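Local coordinates for epoxide hydrolase (Aspergillus niger, PDB 3G0I), which probably hydrolyses epoxides to vicinal diols, using an alpha/beta-hydrolase fold, at residues E88-T93 and A168-Q173. Numbering follows the deposited sequence.
Sequences EIEGLT and ARVVDQ
Glu90 OE2 accepts the shortest polar bond of this contact, 2.6 Å from Arg169 NE, with an N-H...O angle of 173°. A second bond runs alongside it, Arg169 NH2 to Glu90 OE1 at 2.8 Å and 169°. Each carboxylate oxygen offers its syn lone pair, and both lie within a few degrees of the guanidinium plane; with the two planes only 13° apart, the evidence is for a two-pronged, side-on salt bridge that restricts rotation of both groups. The torsions explain the meeting: the Glu90 chain is extended beyond CG and brings its carboxylate to the helix, where it crosses the Arg169 chain at about a right angle, whereas Arg169 bends at its third torsion and presents the NE edge. Asp166, one turn earlier on the helix, takes Arg169 NH1 in another salt bridge, so the guanidinium has two acidic partners, which probably stabilise its positive charge.

Beside this polar pair the contact is apolar. Ile89 CG2 meets Val170 CG2 at 4.1 Å and Gln173 CG at 4.0 Å, so only the aliphatic part of the glutamine packs here; its NE2 bonds to Asp177. Ile89 CD1 approaches the backbone O of Val170 at 3.8 Å, and Leu92 CD1 touches Val170 CG2 more loosely, at 4.4 Å.

Residues Ile89 to Leu92 form a type I' turn closed by paired backbone bonds between Ile89 and Leu92, a two-residue beta hairpin with Glu90 and Gly91 at its tip. This hairpin links strand 84-89, outermost within this chain in the mixed alpha/beta-hydrolase sheet, to strand 92-99. It packs on helix 164-177, which also rests, through Ala168 and Val171, against helix 191-202.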
ATOM      1  N   GLU A  88     -15.935 -29.797   4.308  1.00 12.45           N
ATOM      2  CA  GLU A  88     -14.527 -29.797   4.649  1.00 12.56           C
ATOM      3  C   GLU A  88     -13.698 -30.483   3.588  1.00 12.56           C
ATOM      4  O   GLU A  88     -14.021 -31.588   3.142  1.00 12.47           O
ATOM      5  CB  GLU A  88     -14.305 -30.434   6.020  1.00 12.96           C
ATOM      6  CG  GLU A  88     -14.669 -29.492   7.149  1.00 15.04           C
ATOM      7  CD  GLU A  88     -14.642 -30.155   8.503  1.00 18.35           C
ATOM      8  OE1 GLU A  88     -13.564 -30.660   8.883  1.00 18.74           O
ATOM      9  OE2 GLU A  88     -15.701 -30.149   9.188  1.00 20.50           O
ATOM     10  N   ILE A  89     -12.630 -29.806   3.183  1.00 12.26           N
ATOM     11  CA  ILE A  89     -11.723 -30.283   2.155  1.00 12.64           C
ATOM     12  C   ILE A  89     -10.326 -29.955   2.646  1.00 12.74           C
ATOM     13  O   ILE A  89     -10.023 -28.794   2.913  1.00 12.82           O
ATOM     14  CB  ILE A  89     -11.985 -29.585   0.799  1.00 12.59           C
ATOM     15  CG1 ILE A  89     -13.374 -29.965   0.252  1.00 12.83           C
ATOM     16  CG2 ILE A  89     -10.869 -29.908  -0.213  1.00 11.41           C
ATOM     17  CD1 ILE A  89     -13.825 -29.127  -0.920  1.00 13.23           C
ATOM     18  N   GLU A  90      -9.493 -30.977   2.800  1.00 13.17           N
ATOM     19  CA  GLU A  90      -8.139 -30.819   3.344  1.00 14.16           C
ATOM     20  C   GLU A  90      -8.112 -30.100   4.699  1.00 14.04           C
ATOM     21  O   GLU A  90      -7.186 -29.342   5.009  1.00 14.25           O
ATOM     22  CB  GLU A  90      -7.226 -30.142   2.315  1.00 14.10           C
ATOM     23  CG  GLU A  90      -7.091 -30.943   1.012  1.00 15.13           C
ATOM     24  CD  GLU A  90      -6.210 -30.267  -0.027  1.00 16.08           C
ATOM     25  OE1 GLU A  90      -5.385 -29.404   0.343  1.00 19.23           O
ATOM     26  OE2 GLU A  90      -6.340 -30.596  -1.221  1.00 18.85           O
ATOM     27  N   GLY A  91      -9.138 -30.343   5.511  1.00 13.84           N
ATOM     28  CA  GLY A  91      -9.244 -29.690   6.810  1.00 13.27           C
ATOM     29  C   GLY A  91      -9.768 -28.262   6.759  1.00 13.27           C
ATOM     30  O   GLY A  91     -10.014 -27.666   7.803  1.00 13.30           O
ATOM     31  N   LEU A  92      -9.923 -27.708   5.553  1.00 12.96           N
ATOM     32  CA  LEU A  92     -10.504 -26.369   5.381  1.00 12.38           C
ATOM     33  C   LEU A  92     -12.026 -26.426   5.312  1.00 11.64           C
ATOM     34  O   LEU A  92     -12.591 -27.283   4.633  1.00 11.22           O
ATOM     35  CB  LEU A  92      -9.985 -25.698   4.104  1.00 12.54           C
ATOM     36  CG  LEU A  92      -8.474 -25.577   3.892  1.00 14.30           C
ATOM     37  CD1 LEU A  92      -8.172 -24.997   2.517  1.00 17.37           C
ATOM     38  CD2 LEU A  92      -7.823 -24.738   4.983  1.00 15.38           C
ATOM     39  N   THR A  93     -12.686 -25.496   5.998  1.00 10.71           N
ATOM     40  CA  THR A  93     -14.122 -25.318   5.833  1.00 10.31           C
ATOM     41  C   THR A  93     -14.372 -24.538   4.543  1.00  9.66           C
ATOM     42  O   THR A  93     -13.907 -23.400   4.386  1.00  9.21           O
ATOM     43  CB  THR A  93     -14.752 -24.600   7.042  1.00 10.33           C
ATOM     44  OG1 THR A  93     -14.470 -25.346   8.230  1.00 11.63           O
ATOM     45  CG2 THR A  93     -16.270 -24.462   6.879  1.00 10.97           C
ATOM     46  N   ALA A 168      -7.057 -24.104  -6.950  1.00 10.29           N
ATOM     47  CA  ALA A 168      -7.592 -24.965  -8.016  1.00 10.78           C
ATOM     48  C   ALA A 168      -7.907 -26.381  -7.519  1.00 10.78           C
ATOM     49  O   ALA A 168      -8.997 -26.918  -7.777  1.00 11.24           O
ATOM     50  CB  ALA A 168      -6.616 -25.024  -9.206  1.00 10.56           C
ATOM     51  N   ARG A 169      -6.959 -26.977  -6.799  1.00 10.63           N
ATOM     52  CA  ARG A 169      -7.130 -28.336  -6.286  1.00 11.39           C
ATOM     53  C   ARG A 169      -8.365 -28.466  -5.379  1.00 10.86           C
ATOM     54  O   ARG A 169      -9.129 -29.421  -5.497  1.00 11.15           O
ATOM     55  CB  ARG A 169      -5.855 -28.835  -5.579  1.00 11.27           C
ATOM     56  CG  ARG A 169      -5.933 -30.308  -5.127  1.00 12.23           C
ATOM     57  CD  ARG A 169      -4.712 -30.741  -4.281  1.00 12.62           C
ATOM     58  NE  ARG A 169      -4.582 -29.972  -3.040  1.00 13.03           N
ATOM     59  CZ  ARG A 169      -3.681 -29.008  -2.833  1.00 13.75           C
ATOM     60  NH1 ARG A 169      -2.813 -28.675  -3.786  1.00 13.22           N
ATOM     61  NH2 ARG A 169      -3.646 -28.377  -1.667  1.00 10.63           N
ATOM     62  N   VAL A 170      -8.559 -27.494  -4.493  1.00 10.43           N
ATOM     63  CA  VAL A 170      -9.739 -27.446  -3.624  1.00 10.31           C
ATOM     64  C   VAL A 170     -11.069 -27.325  -4.411  1.00 10.19           C
ATOM     65  O   VAL A 170     -12.025 -28.048  -4.131  1.00 10.47           O
ATOM     66  CB  VAL A 170      -9.593 -26.325  -2.562  1.00 10.10           C
ATOM     67  CG1 VAL A 170     -10.937 -25.981  -1.915  1.00 10.02           C
ATOM     68  CG2 VAL A 170      -8.554 -26.723  -1.505  1.00  9.69           C
ATOM     69  N   VAL A 171     -11.124 -26.414  -5.387  1.00 10.14           N
ATOM     70  CA  VAL A 171     -12.326 -26.223  -6.213  1.00  9.65           C
ATOM     71  C   VAL A 171     -12.698 -27.525  -6.954  1.00 10.11           C
ATOM     72  O   VAL A 171     -13.867 -27.935  -6.958  1.00 10.63           O
ATOM     73  CB  VAL A 171     -12.150 -25.039  -7.226  1.00  9.69           C
ATOM     74  CG1 VAL A 171     -13.285 -25.003  -8.276  1.00  8.81           C
ATOM     75  CG2 VAL A 171     -12.057 -23.713  -6.486  1.00  8.96           C
ATOM     76  N   ASP A 172     -11.702 -28.166  -7.566  1.00  9.95           N
ATOM     77  CA  ASP A 172     -11.911 -29.420  -8.300  1.00 10.14           C
ATOM     78  C   ASP A 172     -12.426 -30.509  -7.357  1.00 10.38           C
ATOM     79  O   ASP A 172     -13.285 -31.295  -7.734  1.00 10.19           O
ATOM     80  CB  ASP A 172     -10.613 -29.848  -8.997  1.00  9.75           C
ATOM     81  CG  ASP A 172     -10.685 -31.256  -9.600  1.00 10.75           C
ATOM     82  OD1 ASP A 172     -11.205 -31.432 -10.733  1.00  9.10           O
ATOM     83  OD2 ASP A 172     -10.157 -32.176  -8.949  1.00 12.01           O
ATOM     84  N   GLN A 173     -11.914 -30.524  -6.126  1.00 10.58           N
ATOM     85  CA  GLN A 173     -12.342 -31.507  -5.138  1.00 11.01           C
ATOM     86  C   GLN A 173     -13.785 -31.266  -4.710  1.00 10.94           C
ATOM     87  O   GLN A 173     -14.550 -32.208  -4.562  1.00 11.23           O
ATOM     88  CB  GLN A 173     -11.388 -31.549  -3.935  1.00 10.92           C
ATOM     89  CG  GLN A 173     -11.609 -32.743  -2.988  1.00 12.52           C
ATOM     90  CD  GLN A 173     -11.539 -34.105  -3.688  1.00 14.22           C
ATOM     91  OE1 GLN A 173     -10.563 -34.419  -4.361  1.00 14.39           O
ATOM     92  NE2 GLN A 173     -12.587 -34.909  -3.528  1.00 13.69           N
TER